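Local coordinates for ThiJ/PfpI family protein (Francisella tularensis subsp. novicida, PDB 4P5P), which probably acts as a glyoxalase III-type lyase of the HSP31-like branch of the DJ-1/PfpI family and is linked to bacterial virulence, at residues Ile114-Tyr122 with Leu138-Ile149; Ser189-Val197 with Gln207-Ala218. All coordinates share one frame; numbering follows the deposited sequence. Where two conformers were deposited one is given.

Interaction 1 packs helix 112-123 against the loop that follows strand 127-130; interaction 2 ties the loop before strand 197-200 to the start of helix 212-222. Along the chain the first closes before the second opens. Their centres lie 24 Å apart and their nearest atoms about 8 Å, without touching, and both belong to the layers around the same flavodoxin-like sheet, in which strands 127-130 and 203-206 are neighbours. Cys132, found oxidised to a sulfinic acid, falls in sequence between the two segments of interaction 1. Apolar packing dominates interaction 1, whereas side-chain amides and a serine hydroxyl carry most of interaction 2.

Interaction 1. Residues Ile114-Tyr122 with Leu138-Ile149; sequences IHSKVLDIY and LINVKDNNGQNI
Helix 114-122 runs past an irregular chain, 138-149, that comes closest at His115 and Val141, whose CA atoms are 4.9 Å apart, and then swings out through a type I turn from Asp143 to Gly146. This is one outer layer of the flavodoxin-like alpha/beta sandwich: Val118, Tyr122 and Leu138 all rest on Ile128 of strand 127-130. No hydrogen bond crosses the contact. Val141 slides in beside the helix, its CG1 meeting CG1 of Val118 at 3.9 Å and also touching Leu119 CG. Ile149 enters from the far end of 138-149. With its CG1 branch between backbone N and carbonyl carbon (chi1 66°), it sends CD1 over one face of the Tyr122 ring, 4.1 Å from the centroid and 16° off the ring normal, a CH-pi contact; the same methyl touches Val118 CG1. Leu119 lies at the surface side, with CD1 3.3 Å from the carbonyl O of Lys142. At the other end His115 and Asn140 stand side by side with their planes 78° apart, and Asn140 O sits over the centre of the imidazole. NE2 of His115 and ND2 of Asn140 both bond to Pro109 O, so one carbonyl from the chain leading into the helix holds the two side chains together. The outer turn is braced from within: Asn145 N donates to Asp143 OD1 at 2.9 Å, an Asx turn, and Gln147 N donates to Asp143 OD1 at 3.0 Å, the two N-H groups arriving from opposite faces of the carboxylate plane.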
loop_
_atom_site.group_PDB
_atom_site.type_symbol
_atom_site.label_atom_id
_atom_site.label_comp_id
_atom_site.label_asym_id
_atom_site.label_seq_id
_atom_site.Cartn_x
_atom_site.Cartn_y
_atom_site.Cartn_z
ATOM N N ILE A 114 9.719 -5.083 5.148
ATOM C CA ILE A 114 8.339 -4.757 5.463
ATOM C C ILE A 114 7.988 -5.349 6.830
ATOM O O ILE A 114 7.437 -4.670 7.698
ATOM C CB ILE A 114 7.367 -5.276 4.390
ATOM C CG1 ILE A 114 7.479 -4.434 3.130
ATOM C CG2 ILE A 114 5.925 -5.246 4.909
ATOM C CD1 ILE A 114 6.523 -4.887 2.005
ATOM N N HIS A 115 8.324 -6.614 7.033
ATOM C CA HIS A 115 7.964 -7.276 8.292
ATOM C C HIS A 115 8.538 -6.548 9.502
ATOM O O HIS A 115 7.807 -6.230 10.441
ATOM C CB HIS A 115 8.451 -8.731 8.310
ATOM C CG HIS A 115 7.878 -9.587 7.223
ATOM N ND1 HIS A 115 8.341 -10.860 6.961
ATOM C CD2 HIS A 115 6.899 -9.347 6.313
ATOM C CE1 HIS A 115 7.656 -11.375 5.952
ATOM N NE2 HIS A 115 6.788 -10.473 5.533
ATOM N N SER A 116 9.835 -6.244 9.476
ATOM C CA SER A 116 10.473 -5.617 10.632
ATOM C C SER A 116 10.026 -4.161 10.812
ATOM O O SER A 116 9.823 -3.709 11.941
ATOM C CB SER A 116 12.005 -5.694 10.534
ATOM O OG SER A 116 12.518 -5.044 9.398
ATOM N N LYS A 117 9.808 -3.435 9.718
ATOM C CA LYS A 117 9.467 -2.026 9.865
ATOM C C LYS A 117 8.016 -1.839 10.282
ATOM O O LYS A 117 7.709 -0.920 11.052
ATOM C CB LYS A 117 9.778 -1.265 8.570
ATOM C CG LYS A 117 11.295 -1.167 8.357
ATOM C CD LYS A 117 11.704 -0.553 7.025
ATOM C CE LYS A 117 13.200 -0.196 6.997
ATOM N NZ LYS A 117 14.106 -1.328 7.361
ATOM N N VAL A 118 7.130 -2.701 9.796
ATOM C CA VAL A 118 5.731 -2.652 10.256
ATOM C C VAL A 118 5.693 -2.967 11.753
ATOM O O VAL A 118 4.994 -2.282 12.499
ATOM C CB VAL A 118 4.824 -3.617 9.465
ATOM C CG1 VAL A 118 3.429 -3.715 10.103
ATOM C CG2 VAL A 118 4.676 -3.143 8.022
ATOM N N LEU A 119 6.460 -3.974 12.199
ATOM C CA LEU A 119 6.553 -4.268 13.636
ATOM C C LEU A 119 7.008 -3.067 14.445
ATOM O O LEU A 119 6.498 -2.815 15.533
ATOM C CB LEU A 119 7.525 -5.425 13.910
ATOM C CG LEU A 119 7.004 -6.811 13.614
ATOM C CD1 LEU A 119 8.153 -7.786 13.753
ATOM C CD2 LEU A 119 5.851 -7.188 14.561
ATOM N N ASP A 120 7.982 -2.330 13.929
ATOM C CA ASP A 120 8.489 -1.186 14.660
ATOM C C ASP A 120 7.402 -0.119 14.829
ATOM O O ASP A 120 7.191 0.402 15.924
ATOM C CB ASP A 120 9.716 -0.608 13.951
ATOM C CG ASP A 120 10.413 0.455 14.771
ATOM O OD1 ASP A 120 9.892 1.590 14.811
ATOM O OD2 ASP A 120 11.476 0.152 15.368
ATOM N N ILE A 121 6.701 0.195 13.748
ATOM C CA ILE A 121 5.615 1.167 13.810
ATOM C C ILE A 121 4.480 0.681 14.729
ATOM O O ILE A 121 3.952 1.437 15.560
ATOM C CB ILE A 121 5.067 1.452 12.401
ATOM C CG1 ILE A 121 6.154 2.061 11.504
ATOM C CG2 ILE A 121 3.859 2.377 12.479
ATOM C CD1 ILE A 121 6.663 3.417 11.957
ATOM N N TYR A 122 4.118 -0.583 14.580
ATOM C CA TYR A 122 3.069 -1.199 15.391
ATOM C C TYR A 122 3.377 -1.137 16.890
ATOM O O TYR A 122 2.484 -0.907 17.715
ATOM C CB TYR A 122 2.884 -2.652 14.952
ATOM C CG TYR A 122 1.681 -3.358 15.537
ATOM C CD1 TYR A 122 0.398 -2.870 15.327
ATOM C CD2 TYR A 122 1.826 -4.533 16.268
ATOM C CE1 TYR A 122 -0.707 -3.518 15.852
ATOM C CE2 TYR A 122 0.725 -5.185 16.800
ATOM C CZ TYR A 122 -0.536 -4.677 16.577
ATOM O OH TYR A 122 -1.646 -5.306 17.096
ATOM N N LEU A 138 0.784 -6.881 4.658
ATOM C CA LEU A 138 0.462 -7.156 6.066
ATOM C C LEU A 138 0.199 -8.615 6.384
ATOM O O LEU A 138 0.151 -8.997 7.552
ATOM C CB LEU A 138 -0.753 -6.333 6.492
ATOM C CG LEU A 138 -0.696 -4.832 6.213
ATOM C CD1 LEU A 138 -1.948 -4.164 6.763
ATOM C CD2 LEU A 138 0.560 -4.201 6.812
ATOM N N ILE A 139 0.017 -9.431 5.354
ATOM C CA ILE A 139 -0.386 -10.831 5.549
ATOM C C ILE A 139 0.528 -11.605 6.514
ATOM O O ILE A 139 0.044 -12.317 7.390
ATOM C CB ILE A 139 -0.415 -11.573 4.214
ATOM C CG1 ILE A 139 -1.442 -10.951 3.255
ATOM C CG2 ILE A 139 -0.773 -13.036 4.408
ATOM C CD1 ILE A 139 -1.205 -11.375 1.825
ATOM N N ASN A 140 1.844 -11.480 6.333
ATOM C CA ASN A 140 2.827 -12.321 7.021
ATOM C C ASN A 140 3.635 -11.595 8.091
ATOM O O ASN A 140 4.661 -12.113 8.554
ATOM C CB ASN A 140 3.810 -12.922 6.008
ATOM C CG ASN A 140 3.139 -13.803 4.985
ATOM O OD1 ASN A 140 2.335 -14.678 5.318
ATOM N ND2 ASN A 140 3.465 -13.578 3.728
ATOM N N VAL A 141 3.187 -10.416 8.514
ATOM C CA VAL A 141 3.873 -9.701 9.581
ATOM C C VAL A 141 3.587 -10.391 10.909
ATOM O O VAL A 141 2.439 -10.422 11.351
ATOM C CB VAL A 141 3.440 -8.222 9.657
ATOM C CG1 VAL A 141 4.167 -7.513 10.785
ATOM C CG2 VAL A 141 3.700 -7.528 8.332
ATOM N N LYS A 142 4.625 -10.944 11.536
ATOM C CA LYS A 142 4.475 -11.717 12.768
ATOM C C LYS A 142 5.215 -11.112 13.943
ATOM O O LYS A 142 6.289 -10.559 13.771
ATOM C CB LYS A 142 4.970 -13.146 12.564
ATOM C CG LYS A 142 4.099 -13.965 11.647
ATOM C CD LYS A 142 4.819 -15.222 11.230
ATOM C CE LYS A 142 4.006 -15.997 10.221
ATOM N NZ LYS A 142 2.819 -16.606 10.823
ATOM N N ASP A 143 4.631 -11.251 15.132
ATOM C CA ASP A 143 5.253 -10.810 16.374
ATOM C C ASP A 143 6.333 -11.810 16.802
ATOM O O ASP A 143 6.626 -12.749 16.081
ATOM C CB ASP A 143 4.196 -10.611 17.482
ATOM C CG ASP A 143 3.493 -11.906 17.915
ATOM O OD1 ASP A 143 3.980 -13.021 17.647
ATOM O OD2 ASP A 143 2.432 -11.798 18.572
ATOM N N ASN A 144 6.908 -11.621 17.984
ATOM C CA ASN A 144 8.035 -12.445 18.402
ATOM C C ASN A 144 7.643 -13.878 18.753
ATOM O O ASN A 144 8.509 -14.715 19.012
ATOM C CB ASN A 144 8.739 -11.803 19.591
ATOM C CG ASN A 144 10.174 -12.281 19.749
ATOM O OD1 ASN A 144 10.965 -12.263 18.798
ATOM N ND2 ASN A 144 10.516 -12.718 20.955
ATOM N N ASN A 145 6.351 -14.171 18.767
ATOM C CA ASN A 145 5.892 -15.551 18.942
ATOM C C ASN A 145 5.409 -16.174 17.645
ATOM O O ASN A 145 4.776 -17.240 17.649
ATOM C CB ASN A 145 4.765 -15.624 19.955
ATOM C CG ASN A 145 5.182 -15.165 21.322
ATOM O OD1 ASN A 145 6.260 -15.510 21.817
ATOM N ND2 ASN A 145 4.326 -14.380 21.948
ATOM N N GLY A 146 5.696 -15.515 16.532
ATOM C CA GLY A 146 5.312 -16.051 15.253
ATOM C C GLY A 146 3.839 -15.945 14.968
ATOM O O GLY A 146 3.361 -16.618 14.049
ATOM N N GLN A 147 3.116 -15.114 15.727
ATOM C CA GLN A 147 1.692 -14.921 15.472
ATOM C C GLN A 147 1.464 -13.690 14.595
ATOM O O GLN A 147 2.076 -12.648 14.784
ATOM C CB GLN A 147 0.914 -14.797 16.788
ATOM C CG GLN A 147 0.969 -16.068 17.649
ATOM C CD GLN A 147 0.072 -17.194 17.127
ATOM O OE1 GLN A 147 -0.907 -16.960 16.410
ATOM N NE2 GLN A 147 0.400 -18.422 17.505
ATOM N N ASN A 148 0.566 -13.806 13.630
ATOM C CA ASN A 148 0.271 -12.692 12.731
ATOM C C ASN A 148 -0.354 -11.509 13.463
ATOM O O ASN A 148 -1.321 -11.671 14.189
ATOM C CB ASN A 148 -0.668 -13.147 11.620
ATOM C CG ASN A 148 -0.094 -14.276 10.791
ATOM O OD1 ASN A 148 -0.043 -15.429 11.230
ATOM N ND2 ASN A 148 0.326 -13.954 9.574
ATOM N N ILE A 149 0.176 -10.312 13.256
ATOM C CA ILE A 149 -0.360 -9.176 13.995
ATOM C C ILE A 149 -1.756 -8.769 13.521
ATOM O O ILE A 149 -2.461 -8.073 14.261
ATOM C CB ILE A 149 0.572 -7.926 13.949
ATOM C CG1 ILE A 149 0.684 -7.334 12.529
ATOM C CG2 ILE A 149 1.927 -8.278 14.543
ATOM C CD1 ILE A 149 1.333 -5.948 12.478
#

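Interaction 2. Residues Ser189-Val197 with Gln207-Ala218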
loop_
_atom_site.group_PDB
_atom_site.type_symbol
_atom_site.label_atom_id
_atom_site.label_comp_id
_atom_site.label_asym_id
_atom_site.label_seq_id
_atom_site.Cartn_x
_atom_site.Cartn_y
_atom_site.Cartn_z
ATOM N N SER A 189 -15.632 -6.685 2.657
ATOM C CA SER A 189 -15.555 -5.789 1.509
ATOM C C SER A 189 -16.911 -5.181 1.207
ATOM O O SER A 189 -17.964 -5.739 1.555
ATOM C CB SER A 189 -15.026 -6.526 0.260
ATOM O OG SER A 189 -15.936 -7.524 -0.196
ATOM N N ALA A 190 -16.875 -4.027 0.563
ATOM C CA ALA A 190 -18.081 -3.422 0.042
ATOM C C ALA A 190 -18.307 -3.914 -1.374
ATOM O O ALA A 190 -17.526 -4.687 -1.908
ATOM C CB ALA A 190 -17.974 -1.909 0.079
ATOM N N SER A 191 -19.396 -3.470 -1.981
ATOM C CA SER A 191 -19.667 -3.792 -3.372
ATOM C C SER A 191 -18.522 -3.322 -4.267
ATOM O O SER A 191 -17.790 -2.402 -3.900
ATOM C CB SER A 191 -20.975 -3.145 -3.807
ATOM O OG SER A 191 -21.385 -3.647 -5.056
ATOM N N GLU A 192 -18.360 -3.941 -5.434
ATOM C CA GLU A 192 -17.205 -3.634 -6.302
ATOM C C GLU A 192 -17.045 -2.146 -6.649
ATOM O O GLU A 192 -18.012 -1.438 -6.967
ATOM C CB GLU A 192 -17.260 -4.439 -7.609
ATOM C CG GLU A 192 -18.429 -4.102 -8.547
ATOM C CD GLU A 192 -19.562 -5.106 -8.480
ATOM O OE1 GLU A 192 -19.605 -5.900 -7.516
ATOM O OE2 GLU A 192 -20.422 -5.094 -9.394
ATOM N N TRP A 193 -15.796 -1.694 -6.556
ATOM C CA TRP A 193 -15.393 -0.329 -6.909
ATOM C C TRP A 193 -16.022 0.743 -6.031
ATOM O O TRP A 193 -15.947 1.932 -6.353
ATOM C CB TRP A 193 -15.714 -0.044 -8.369
ATOM C CG TRP A 193 -15.416 -1.192 -9.261
ATOM C CD1 TRP A 193 -16.284 -1.816 -10.105
ATOM C CD2 TRP A 193 -14.164 -1.880 -9.390
ATOM N NE1 TRP A 193 -15.649 -2.844 -10.761
ATOM C CE2 TRP A 193 -14.347 -2.903 -10.340
ATOM C CE3 TRP A 193 -12.908 -1.726 -8.798
ATOM C CZ2 TRP A 193 -13.315 -3.768 -10.716
ATOM C CZ3 TRP A 193 -11.888 -2.581 -9.172
ATOM C CH2 TRP A 193 -12.098 -3.591 -10.118
ATOM N N GLN A 194 -16.599 0.327 -4.908
ATOM C CA GLN A 194 -17.081 1.256 -3.896
ATOM C C GLN A 194 -15.991 1.553 -2.871
ATOM O O GLN A 194 -15.188 0.684 -2.547
ATOM C CB GLN A 194 -18.310 0.686 -3.195
ATOM C CG GLN A 194 -19.447 0.390 -4.137
ATOM C CD GLN A 194 -20.021 1.650 -4.736
ATOM O OE1 GLN A 194 -20.753 2.383 -4.070
ATOM N NE2 GLN A 194 -19.694 1.911 -5.998
ATOM N N SER A 195 -15.975 2.776 -2.357
ATOM C CA SER A 195 -15.012 3.168 -1.336
ATOM C C SER A 195 -15.294 2.412 -0.044
ATOM O O SER A 195 -16.434 2.379 0.443
ATOM C CB SER A 195 -15.066 4.672 -1.095
ATOM O OG SER A 195 -14.110 5.073 -0.124
ATOM N N TYR A 196 -14.247 1.802 0.506
ATOM C CA TYR A 196 -14.375 0.988 1.711
ATOM C C TYR A 196 -13.068 0.979 2.479
ATOM O O TYR A 196 -12.038 0.560 1.954
ATOM C CB TYR A 196 -14.783 -0.432 1.355
ATOM C CG TYR A 196 -15.228 -1.266 2.539
ATOM C CD1 TYR A 196 -16.343 -0.909 3.282
ATOM C CD2 TYR A 196 -14.558 -2.426 2.898
ATOM C CE1 TYR A 196 -16.770 -1.678 4.350
ATOM C CE2 TYR A 196 -14.984 -3.205 3.967
ATOM C CZ TYR A 196 -16.089 -2.823 4.692
ATOM O OH TYR A 196 -16.512 -3.593 5.764
ATOM N N VAL A 197 -13.132 1.463 3.713
ATOM C CA VAL A 197 -11.970 1.602 4.573
ATOM C C VAL A 197 -12.248 0.999 5.945
ATOM O O VAL A 197 -13.272 1.275 6.563
ATOM C CB VAL A 197 -11.569 3.081 4.731
ATOM C CG1 VAL A 197 -10.362 3.234 5.654
ATOM C CG2 VAL A 197 -11.284 3.690 3.367
ATOM N N GLN A 207 -9.978 -0.850 0.185
ATOM C CA GLN A 207 -10.296 -1.942 -0.722
ATOM C C GLN A 207 -9.759 -1.793 -2.151
ATOM O O GLN A 207 -9.324 -2.772 -2.740
ATOM C CB GLN A 207 -11.813 -2.105 -0.766
ATOM C CG GLN A 207 -12.297 -3.281 -1.584
ATOM C CD GLN A 207 -13.790 -3.472 -1.454
ATOM O OE1 GLN A 207 -14.369 -3.165 -0.412
ATOM N NE2 GLN A 207 -14.421 -3.970 -2.509
ATOM N N ASN A 208 -9.789 -0.579 -2.695
ATOM C CA ASN A 208 -9.651 -0.381 -4.134
ATOM C C ASN A 208 -9.218 1.061 -4.433
ATOM O O ASN A 208 -9.124 1.875 -3.524
ATOM C CB ASN A 208 -10.980 -0.743 -4.814
ATOM C CG ASN A 208 -12.154 -0.042 -4.184
ATOM O OD1 ASN A 208 -12.040 1.106 -3.756
ATOM N ND2 ASN A 208 -13.298 -0.740 -4.092
ATOM N N PRO A 209 -8.908 1.374 -5.704
ATOM C CA PRO A 209 -8.470 2.738 -6.002
ATOM C C PRO A 209 -9.536 3.765 -5.634
ATOM O O PRO A 209 -9.205 4.913 -5.307
ATOM C CB PRO A 209 -8.231 2.704 -7.513
ATOM C CG PRO A 209 -7.968 1.282 -7.823
ATOM C CD PRO A 209 -8.830 0.506 -6.890
ATOM N N GLN A 210 -10.801 3.344 -5.677
ATOM C CA GLN A 210 -11.910 4.238 -5.379
ATOM C C GLN A 210 -11.990 4.575 -3.894
ATOM O O GLN A 210 -12.790 5.420 -3.491
ATOM C CB GLN A 210 -13.231 3.625 -5.845
ATOM C CG GLN A 210 -13.312 3.407 -7.345
ATOM C CD GLN A 210 -12.557 2.181 -7.839
ATOM O OE1 GLN A 210 -12.152 1.318 -7.058
ATOM N NE2 GLN A 210 -12.347 2.111 -9.156
ATOM N N SER A 211 -11.167 3.911 -3.085
ATOM C CA SER A 211 -11.132 4.128 -1.643
ATOM C C SER A 211 -10.033 5.083 -1.206
ATOM O O SER A 211 -9.906 5.359 -0.011
ATOM C CB SER A 211 -10.906 2.806 -0.903
ATOM O OG SER A 211 -11.847 1.823 -1.263
ATOM N N ALA A 212 -9.244 5.579 -2.156
ATOM C CA ALA A 212 -8.024 6.304 -1.820
ATOM C C ALA A 212 -8.269 7.565 -0.984
ATOM O O ALA A 212 -7.497 7.870 -0.067
ATOM C CB ALA A 212 -7.280 6.672 -3.099
ATOM N N THR A 213 -9.319 8.311 -1.316
ATOM C CA THR A 213 -9.638 9.551 -0.609
ATOM C C THR A 213 -9.935 9.301 0.861
ATOM O O THR A 213 -9.328 9.915 1.743
ATOM C CB THR A 213 -10.849 10.267 -1.259
ATOM O OG1 THR A 213 -10.467 10.772 -2.539
ATOM C CG2 THR A 213 -11.337 11.423 -0.407
ATOM N N ASP A 214 -10.869 8.398 1.127
ATOM C CA ASP A 214 -11.268 8.120 2.494
ATOM C C ASP A 214 -10.149 7.417 3.259
ATOM O O ASP A 214 -10.041 7.543 4.471
ATOM C CB ASP A 214 -12.535 7.273 2.511
ATOM C CG ASP A 214 -13.803 8.112 2.423
ATOM O OD1 ASP A 214 -13.721 9.332 2.158
ATOM O OD2 ASP A 214 -14.895 7.544 2.619
ATOM N N PHE A 215 -9.329 6.673 2.527
ATOM C CA PHE A 215 -8.148 6.022 3.082
ATOM C C PHE A 215 -7.233 7.083 3.665
ATOM O O PHE A 215 -6.828 7.003 4.829
ATOM C CB PHE A 215 -7.459 5.208 1.973
ATOM C CG PHE A 215 -6.145 4.560 2.358
ATOM C CD1 PHE A 215 -6.071 3.622 3.368
ATOM C CD2 PHE A 215 -4.995 4.827 1.613
ATOM C CE1 PHE A 215 -4.873 3.001 3.666
ATOM C CE2 PHE A 215 -3.801 4.211 1.908
ATOM C CZ PHE A 215 -3.740 3.300 2.921
ATOM N N ALA A 216 -6.927 8.089 2.850
ATOM C CA ALA A 216 -6.052 9.174 3.276
ATOM C C ALA A 216 -6.646 9.944 4.450
ATOM O O ALA A 216 -5.928 10.332 5.377
ATOM C CB ALA A 216 -5.784 10.118 2.114
ATOM N N LYS A 217 -7.952 10.194 4.390
ATOM C CA LYS A 217 -8.642 10.881 5.475
ATOM C C LYS A 217 -8.463 10.142 6.801
ATOM O O LYS A 217 -8.161 10.752 7.831
ATOM C CB LYS A 217 -10.137 11.024 5.172
ATOM C CG LYS A 217 -10.471 11.990 4.047
ATOM C CD LYS A 217 -11.965 11.958 3.729
ATOM C CE LYS A 217 -12.334 12.921 2.610
ATOM N NZ LYS A 217 -13.748 12.746 2.170
ATOM N N ALA A 218 -8.650 8.827 6.767
ATOM C CA ALA A 218 -8.518 7.994 7.956
ATOM C C ALA A 218 -7.092 8.017 8.513
ATOM O O ALA A 218 -6.880 8.104 9.718
ATOM C CB ALA A 218 -8.928 6.590 7.639
HETATM O O HOH W 1 -12.640 7.367 -1.039
HETATM O O HOH W 2 -15.194 4.946 2.407
#
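Gln207 points its amide across the contact to the backbone of Ala190 and grips it twice: Ala190 N donates to Gln207 OE1 at 2.8 Å, and Gln207 NE2 returns a bond to Ala190 O at 3.2 Å. The side chain is fully extended, CG anti to the backbone N (chi1 -175°), which carries the amide past Tyr196; ring and amide planes stand 79° apart. Next along, Asn208 ND2 reaches Gln194 O at 2.8 Å, nearly in its own amide plane but well above that of the acceptor carbonyl. Glu162 receives bonds from both amides, through OE1 from Gln207 and OE2 from Asn208. Ser211 OG works in two directions, accepting from Tyr196 N at 3.0 Å and donating to Asn208 OD1 at 2.6 Å. Farther down, two waters join Ser195 OG to the 3-10 turn and the start of helix 212-222, one through Gln210 O and Asp214 N, the other through Asp214 OD2. Val197 closes the contact, its CG2 beside Phe215 N at 3.7 Å and CG1 against Ala218 CB. This is one edge of the flavodoxin-like sheet, where the antiparallel hairpin of strands 197-200 and 203-206 leads into helix 212-222, which packs back over it.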